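Long-range contacts in cellulose 1,4-beta-cellobiosidase (Thermobifida fusca, PDB 4JJJ), which probably hydrolyses the beta-1,4 links of cellulose to release cellobiose, this chain being its family 48 glycoside hydrolase module with an (alpha/alpha)6 fold: residues S320-Q324 with I373-N379; W471-P475 with N487-Q491. The protein carries 1 engineered substitution. All coordinates share one frame. Residue numbers count along the deposited sequence, not the author numbering.

Interaction 1 of 2, residues S320-Q324 with I373-N379; sequences SSSHQ and IAGGATN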
ATOM      1  N   SER A 320      -2.049   0.483  14.440  1.00  6.40           N
ATOM      2  CA  SER A 320      -2.493   1.625  15.206  1.00  6.93           C
ATOM      3  C   SER A 320      -2.355   2.990  14.517  1.00  5.99           C
ATOM      4  O   SER A 320      -2.965   3.973  14.991  1.00  5.49           O
ATOM      5  CB  SER A 320      -1.668   1.709  16.492  1.00  6.93           C
ATOM      6  OG  SER A 320      -1.888   0.529  17.274  1.00  7.96           O
ATOM      7  N   SER A 321      -1.625   3.023  13.413  0.70  5.29           N
ATOM      8  CA  SER A 321      -1.283   4.309  12.767  0.70  5.05           C
ATOM      9  C   SER A 321      -1.868   4.313  11.366  0.70  5.02           C
ATOM     10  O   SER A 321      -1.761   3.268  10.629  0.70  5.49           O
ATOM     11  CB  SER A 321       0.207   4.490  12.700  0.70  4.96           C
ATOM     12  OG  SER A 321       0.529   5.744  12.164  0.70  4.37           O
ATOM     13  N   SER A 322      -2.460   5.447  10.985  1.00  4.88           N
ATOM     14  CA  SER A 322      -3.176   5.599   9.705  1.00  4.74           C
ATOM     15  C   SER A 322      -2.673   6.797   8.980  1.00  5.14           C
ATOM     16  O   SER A 322      -2.340   7.837   9.590  1.00  4.97           O
ATOM     17  CB  SER A 322      -4.709   5.661   9.883  1.00  4.96           C
ATOM     18  OG  SER A 322      -5.250   4.503  10.515  1.00  5.87           O
ATOM     19  N   HIS A 323      -2.516   6.645   7.651  1.00  4.42           N
ATOM     20  CA  HIS A 323      -1.942   7.615   6.769  1.00  4.58           C
ATOM     21  C   HIS A 323      -3.021   8.121   5.811  1.00  4.42           C
ATOM     22  O   HIS A 323      -3.741   7.339   5.223  1.00  4.15           O
ATOM     23  CB  HIS A 323      -0.790   6.914   6.030  1.00  4.68           C
ATOM     24  CG  HIS A 323       0.089   7.762   5.168  1.00  4.60           C
ATOM     25  ND1 HIS A 323      -0.360   8.557   4.114  1.00  4.43           N
ATOM     26  CD2 HIS A 323       1.433   7.925   5.167  1.00  5.09           C
ATOM     27  CE1 HIS A 323       0.652   9.099   3.486  1.00  4.67           C
ATOM     28  NE2 HIS A 323       1.768   8.744   4.134  1.00  5.01           N
ATOM     29  N   GLN A 324      -3.066   9.418   5.573  1.00  4.35           N
ATOM     30  CA  GLN A 324      -4.055  10.004   4.684  1.00  4.21           C
ATOM     31  C   GLN A 324      -4.074   9.342   3.304  1.00  4.42           C
ATOM     32  O   GLN A 324      -5.099   9.188   2.622  1.00  5.21           O
ATOM     33  CB  GLN A 324      -3.810  11.515   4.481  1.00  4.33           C
ATOM     34  CG  GLN A 324      -2.469  11.936   3.874  1.00  4.40           C
ATOM     35  CD  GLN A 324      -2.462  12.057   2.382  1.00  4.36           C
ATOM     36  OE1 GLN A 324      -3.522  12.154   1.753  1.00  4.89           O
ATOM     37  NE2 GLN A 324      -1.268  12.034   1.768  1.00  4.50           N
ATOM     38  N   ILE A 373      -2.674  17.584   2.263  1.00  5.41           N
ATOM     39  CA  ILE A 373      -3.151  16.715   3.352  1.00  5.31           C
ATOM     40  C   ILE A 373      -2.015  16.111   4.151  1.00  5.05           C
ATOM     41  O   ILE A 373      -1.184  15.338   3.618  1.00  5.50           O
ATOM     42  CB  ILE A 373      -4.126  15.656   2.879  1.00  5.27           C
ATOM     43  CG1 ILE A 373      -5.160  16.223   1.847  1.00  5.47           C
ATOM     44  CG2 ILE A 373      -4.782  14.935   4.040  1.00  5.62           C
ATOM     45  CD1 ILE A 373      -6.060  17.346   2.315  1.00  6.04           C
ATOM     46  N   ALA A 374      -1.952  16.496   5.409  1.00  4.76           N
ATOM     47  CA  ALA A 374      -0.841  16.038   6.300  1.00  5.00           C
ATOM     48  C   ALA A 374      -0.967  14.584   6.667  1.00  5.11           C
ATOM     49  O   ALA A 374      -1.935  13.881   6.285  1.00  5.16           O
ATOM     50  CB  ALA A 374      -0.790  16.890   7.524  1.00  4.63           C
ATOM     51  N   GLY A 375      -0.000  14.079   7.434  1.00  5.55           N
ATOM     52  CA  GLY A 375       0.274  12.649   7.433  1.00  5.64           C
ATOM     53  C   GLY A 375      -0.797  11.746   7.959  1.00  6.54           C
ATOM     54  O   GLY A 375      -1.270  10.835   7.267  1.00  5.68           O
ATOM     55  N   GLY A 376      -1.132  11.882   9.234  1.00  5.96           N
ATOM     56  CA  GLY A 376      -2.068  10.970   9.861  1.00  5.38           C
ATOM     57  C   GLY A 376      -2.071  10.992  11.375  1.00  5.32           C
ATOM     58  O   GLY A 376      -1.702  12.020  11.979  1.00  6.05           O
ATOM     59  N   ALA A 377      -2.401   9.899  11.972  1.00  5.67           N
ATOM     60  CA  ALA A 377      -2.435   9.839  13.415  1.00  5.91           C
ATOM     61  C   ALA A 377      -2.306   8.388  13.852  1.00  6.38           C
ATOM     62  O   ALA A 377      -2.534   7.417  13.147  1.00  6.41           O
ATOM     63  CB  ALA A 377      -3.789  10.354  13.931  1.00  6.35           C
ATOM     64  N   THR A 378      -1.877   8.232  15.111  1.00  6.53           N
ATOM     65  CA  THR A 378      -1.698   6.917  15.694  1.00  6.45           C
ATOM     66  C   THR A 378      -2.186   6.741  17.130  1.00  6.87           C
ATOM     67  O   THR A 378      -2.158   7.734  17.948  1.00  7.40           O
ATOM     68  CB  THR A 378      -0.179   6.493  15.691  1.00  7.36           C
ATOM     69  OG1 THR A 378      -0.086   5.147  16.164  1.00  7.10           O
ATOM     70  CG2 THR A 378       0.620   7.388  16.523  1.00  7.78           C
ATOM     71  N   ASN A 379      -2.694   5.542  17.402  1.00  7.04           N
ATOM     72  CA  ASN A 379      -3.073   5.179  18.806  1.00  7.86           C
ATOM     73  C   ASN A 379      -1.875   4.600  19.613  1.00  8.17           C
ATOM     74  O   ASN A 379      -2.038   4.190  20.760  1.00  8.27           O
ATOM     75  CB  ASN A 379      -4.218   4.144  18.823  1.00  7.50           C
ATOM     76  CG  ASN A 379      -4.897   4.059  20.182  1.00  7.45           C
ATOM     77  OD1 ASN A 379      -5.316   5.053  20.688  1.00  8.40           O
ATOM     78  ND2 ASN A 379      -5.053   2.910  20.682  1.00  7.16           N
TER
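This is a buried antiparallel strand pairing inside the (alpha/alpha)6 domain, joining 321-323, an edge strand of a small four-stranded sheet, to 376-378. The strand axes approach to 4.7 Å and their directions differ by 174°. The backbone carries the bonding: Ser322 N donates to Ala377 O (2.9 Å) and Ala377 N returns to Ser322 O (3.2 Å), which makes Ser322-Ala377 the hydrogen-bonded pair. Beyond the two flanking non-hydrogen-bonded pairs, Asn379 N reaches Ser320 O (2.9 Å) and Gln324 N reaches Gly375 O (2.8 Å). CA-H...O contacts fill the intervals, such as Gly376 CA to Ser322 O at 3.2 Å. Gly376 is required by its geometry: at phi/psi 164/-151 an ideal CB would fall 1.8 Å from Ser322 O. At one end Gln324 CB packs on Ile373 CG2 (3.6 Å), while Gln324 NE2, in the side chain, hydrogen-bonds Asn412 OD1. The His323 CA-to-CB bond points away from the partner strand; its ring, with ND1 bonded to Gly325 N and NE2 to Ser411 O, meets Phe417 of a glycan pocket, and its side chain lies about 8 Å from a bound glucose and from that of Asn224, the engineered residue at the predicted nucleophile position. Ser322 and Ala377 share a face resting on Phe362 of helix 348-365, Ile373 touches helix 416-432, and strand 398-401 pairs with the other edge of 376-378.

Interaction 2 of 2, residues W471-P475 with N487-Q491; sequences WSGQP and NLHVQ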
ATOM      1  N   TRP A 471       6.885  19.081   5.393  1.00  6.05           N
ATOM      2  CA  TRP A 471       5.809  19.415   6.303  1.00  6.14           C
ATOM      3  C   TRP A 471       6.406  20.113   7.575  1.00  6.69           C
ATOM      4  O   TRP A 471       7.525  19.858   7.987  1.00  7.20           O
ATOM      5  CB  TRP A 471       5.179  18.111   6.786  1.00  6.04           C
ATOM      6  CG  TRP A 471       4.461  17.413   5.681  1.00  5.77           C
ATOM      7  CD1 TRP A 471       4.913  16.437   4.841  1.00  6.10           C
ATOM      8  CD2 TRP A 471       3.123  17.785   5.199  1.00  6.60           C
ATOM      9  NE1 TRP A 471       3.959  16.150   3.830  1.00  6.73           N
ATOM     10  CE2 TRP A 471       2.852  16.952   4.058  1.00  6.06           C
ATOM     11  CE3 TRP A 471       2.169  18.671   5.638  1.00  6.53           C
ATOM     12  CZ2 TRP A 471       1.684  17.063   3.333  1.00  7.10           C
ATOM     13  CZ3 TRP A 471       0.978  18.714   4.958  1.00  7.41           C
ATOM     14  CH2 TRP A 471       0.768  17.992   3.812  1.00  7.39           C
ATOM     15  N   SER A 472       5.586  20.952   8.170  1.00  6.89           N
ATOM     16  CA  SER A 472       5.916  21.577   9.385  1.00  6.84           C
ATOM     17  C   SER A 472       4.658  21.862  10.179  1.00  6.53           C
ATOM     18  O   SER A 472       3.596  22.044   9.627  1.00  7.48           O
ATOM     19  CB  SER A 472       6.773  22.819   9.171  1.00  6.68           C
ATOM     20  OG  SER A 472       6.109  23.774   8.393  1.00  7.98           O
ATOM     21  N   GLY A 473       4.831  22.056  11.494  1.00  6.47           N
ATOM     22  CA  GLY A 473       3.666  22.370  12.276  1.00  6.94           C
ATOM     23  C   GLY A 473       2.701  21.225  12.558  1.00  7.24           C
ATOM     24  O   GLY A 473       3.073  20.025  12.447  1.00  7.71           O
ATOM     25  N   GLN A 474       1.465  21.527  12.944  1.00  7.79           N
ATOM     26  CA  GLN A 474       0.498  20.505  13.247  1.00  8.45           C
ATOM     27  C   GLN A 474      -0.876  21.057  13.064  1.00  7.39           C
ATOM     28  O   GLN A 474      -1.105  22.308  13.223  1.00  7.60           O
ATOM     29  CB  GLN A 474       0.654  20.001  14.680  1.00 11.26           C
ATOM     30  CG  GLN A 474       0.428  21.036  15.725  1.00 12.66           C
ATOM     31  CD  GLN A 474       0.456  20.439  17.167  1.00 15.10           C
ATOM     32  OE1 GLN A 474       1.024  19.385  17.373  1.00 15.29           O
ATOM     33  NE2 GLN A 474      -0.269  21.034  18.103  1.00 19.24           N
ATOM     34  N   PRO A 475      -1.825  20.211  12.745  1.00  7.67           N
ATOM     35  CA  PRO A 475      -3.213  20.660  12.757  1.00  7.89           C
ATOM     36  C   PRO A 475      -3.652  21.075  14.123  1.00  7.61           C
ATOM     37  O   PRO A 475      -3.083  20.555  15.134  1.00  7.69           O
ATOM     38  CB  PRO A 475      -4.023  19.394  12.286  1.00  8.24           C
ATOM     39  CG  PRO A 475      -3.183  18.256  12.650  1.00  8.00           C
ATOM     40  CD  PRO A 475      -1.726  18.706  12.621  1.00  7.57           C
ATOM     41  N   ASN A 487      -1.506  26.802  11.437  1.00  9.81           N
ATOM     42  CA  ASN A 487      -0.191  26.394  11.885  1.00 10.71           C
ATOM     43  C   ASN A 487       0.344  25.001  11.413  1.00  8.68           C
ATOM     44  O   ASN A 487       1.263  24.436  12.020  1.00  7.43           O
ATOM     45  CB  ASN A 487      -0.058  26.566  13.361  1.00 12.60           C
ATOM     46  CG  ASN A 487      -0.251  28.058  13.759  1.00 14.71           C
ATOM     47  OD1 ASN A 487       0.408  28.937  13.242  1.00 17.63           O
ATOM     48  ND2 ASN A 487      -1.190  28.318  14.590  1.00 15.67           N
ATOM     49  N   LEU A 488      -0.335  24.468  10.406  1.00  7.40           N
ATOM     50  CA  LEU A 488       0.101  23.271   9.705  1.00  6.72           C
ATOM     51  C   LEU A 488       0.446  23.622   8.263  1.00  6.42           C
ATOM     52  O   LEU A 488      -0.351  24.255   7.559  1.00  7.16           O
ATOM     53  CB  LEU A 488      -1.063  22.313   9.670  1.00  6.52           C
ATOM     54  CG  LEU A 488      -0.748  21.005   8.875  1.00  6.89           C
ATOM     55  CD1 LEU A 488       0.430  20.230   9.404  1.00  7.11           C
ATOM     56  CD2 LEU A 488      -2.084  20.220   8.912  1.00  7.49           C
ATOM     57  N   HIS A 489       1.684  23.343   7.883  1.00  6.69           N
ATOM     58  CA  HIS A 489       2.222  23.805   6.644  1.00  7.01           C
ATOM     59  C   HIS A 489       2.869  22.749   5.773  1.00  7.02           C
ATOM     60  O   HIS A 489       3.434  21.845   6.251  1.00  6.63           O
ATOM     61  CB  HIS A 489       3.365  24.858   6.915  1.00  8.11           C
ATOM     62  CG  HIS A 489       2.963  25.959   7.793  1.00  8.85           C
ATOM     63  ND1 HIS A 489       2.390  27.094   7.287  1.00  9.90           N
ATOM     64  CD2 HIS A 489       3.070  26.133   9.126  1.00 11.26           C
ATOM     65  CE1 HIS A 489       2.137  27.924   8.277  1.00 13.19           C
ATOM     66  NE2 HIS A 489       2.582  27.375   9.403  1.00 13.62           N
ATOM     67  N   VAL A 490       2.767  22.933   4.472  1.00  6.55           N
ATOM     68  CA  VAL A 490       3.488  22.129   3.552  1.00  6.79           C
ATOM     69  C   VAL A 490       4.099  23.035   2.451  1.00  6.57           C
ATOM     70  O   VAL A 490       3.449  24.001   1.930  1.00  6.85           O
ATOM     71  CB  VAL A 490       2.559  21.050   2.910  1.00  6.85           C
ATOM     72  CG1 VAL A 490       1.466  21.657   2.032  1.00  6.92           C
ATOM     73  CG2 VAL A 490       3.360  20.151   2.008  1.00  6.72           C
ATOM     74  N   GLN A 491       5.302  22.642   2.003  1.00  6.77           N
ATOM     75  CA  GLN A 491       5.941  23.266   0.841  1.00  7.83           C
ATOM     76  C   GLN A 491       6.451  22.127  -0.097  1.00  7.56           C
ATOM     77  O   GLN A 491       6.835  21.020   0.377  1.00  8.73           O
ATOM     78  CB  GLN A 491       7.023  24.335   1.246  1.00  8.63           C
ATOM     79  CG  GLN A 491       8.132  23.734   2.011  1.00  9.79           C
ATOM     80  CD  GLN A 491       9.191  24.762   2.400  1.00  9.77           C
ATOM     81  OE1 GLN A 491       9.512  25.643   1.629  1.00  9.23           O
ATOM     82  NE2 GLN A 491       9.852  24.444   3.497  1.00  9.41           N
TER
HETATM   83  O   HOH W   1       6.571  23.164   5.577  1.00  9.57           O
HETATM   84  O   HOH W   2      -2.890  24.582  12.748  1.00 14.32           O
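Val490 sits over the indole of Trp471, a CH-pi contact with Val490 CB 3.6 Å from the centroid of the six-membered ring and 18° off its normal. Leu488 extends this apolar patch, its CD1 4.4 Å from Trp471 CE3 and its CD2 4.0 Å from Pro475 CB. The strands carrying these side chains pair antiparallel as a beta hairpin; the axes of 471-473 and 488-491 approach to 4.7 Å at 159°. Ser472 N bonds His489 O (3.0 Å), His489 N bonds Ser472 O (2.9 Å) and, past the strand end, Gln474 N bonds Asn487 O (3.1 Å). Gly473, at phi/psi 74/-162, could not carry a CB, which would lie 1.9 Å from Asn487 O. On the face opposite Trp471 and Val490, Ser472 OG approaches His489 CB (3.3 Å) and hydrogen-bonds a water (2.9 Å) that weakly reaches His489 O (3.5 Å). Another water bridges Gln474 O and Asn487 N, 2.9 Å from each. The hairpin lies beside strand 398-401, whose Tyr400 touches Gln474, Pro475 and Leu488, while Trp471 NE1 bonds Asn412 O before helix 416-432.

In the fold
Both interactions are antiparallel pairings with axes 4.7 Å apart, and in each a glycine sits where a side chain would clash with a carbonyl oxygen of the facing segment. The centre of interaction 1 is about 14 Å from the chain centre, that of interaction 2 about 24 Å, and 11 of interaction 1's 12 touching residues are buried. There the backbone supplies the well-formed hydrogen bonds, between strands of mostly small side chains, with Gln324 and Ile373 packing at one end, whereas interaction 2 combines a tryptophan-centred apolar side with a water-bridged, partly exposed edge. They meet directly: Trp471 CH2 lies 3.3 Å from Ile373 O, and Leu488 CD2 packs on Ala374 CB at 3.8 Å. Strand 398-401 and Asn412 contact both.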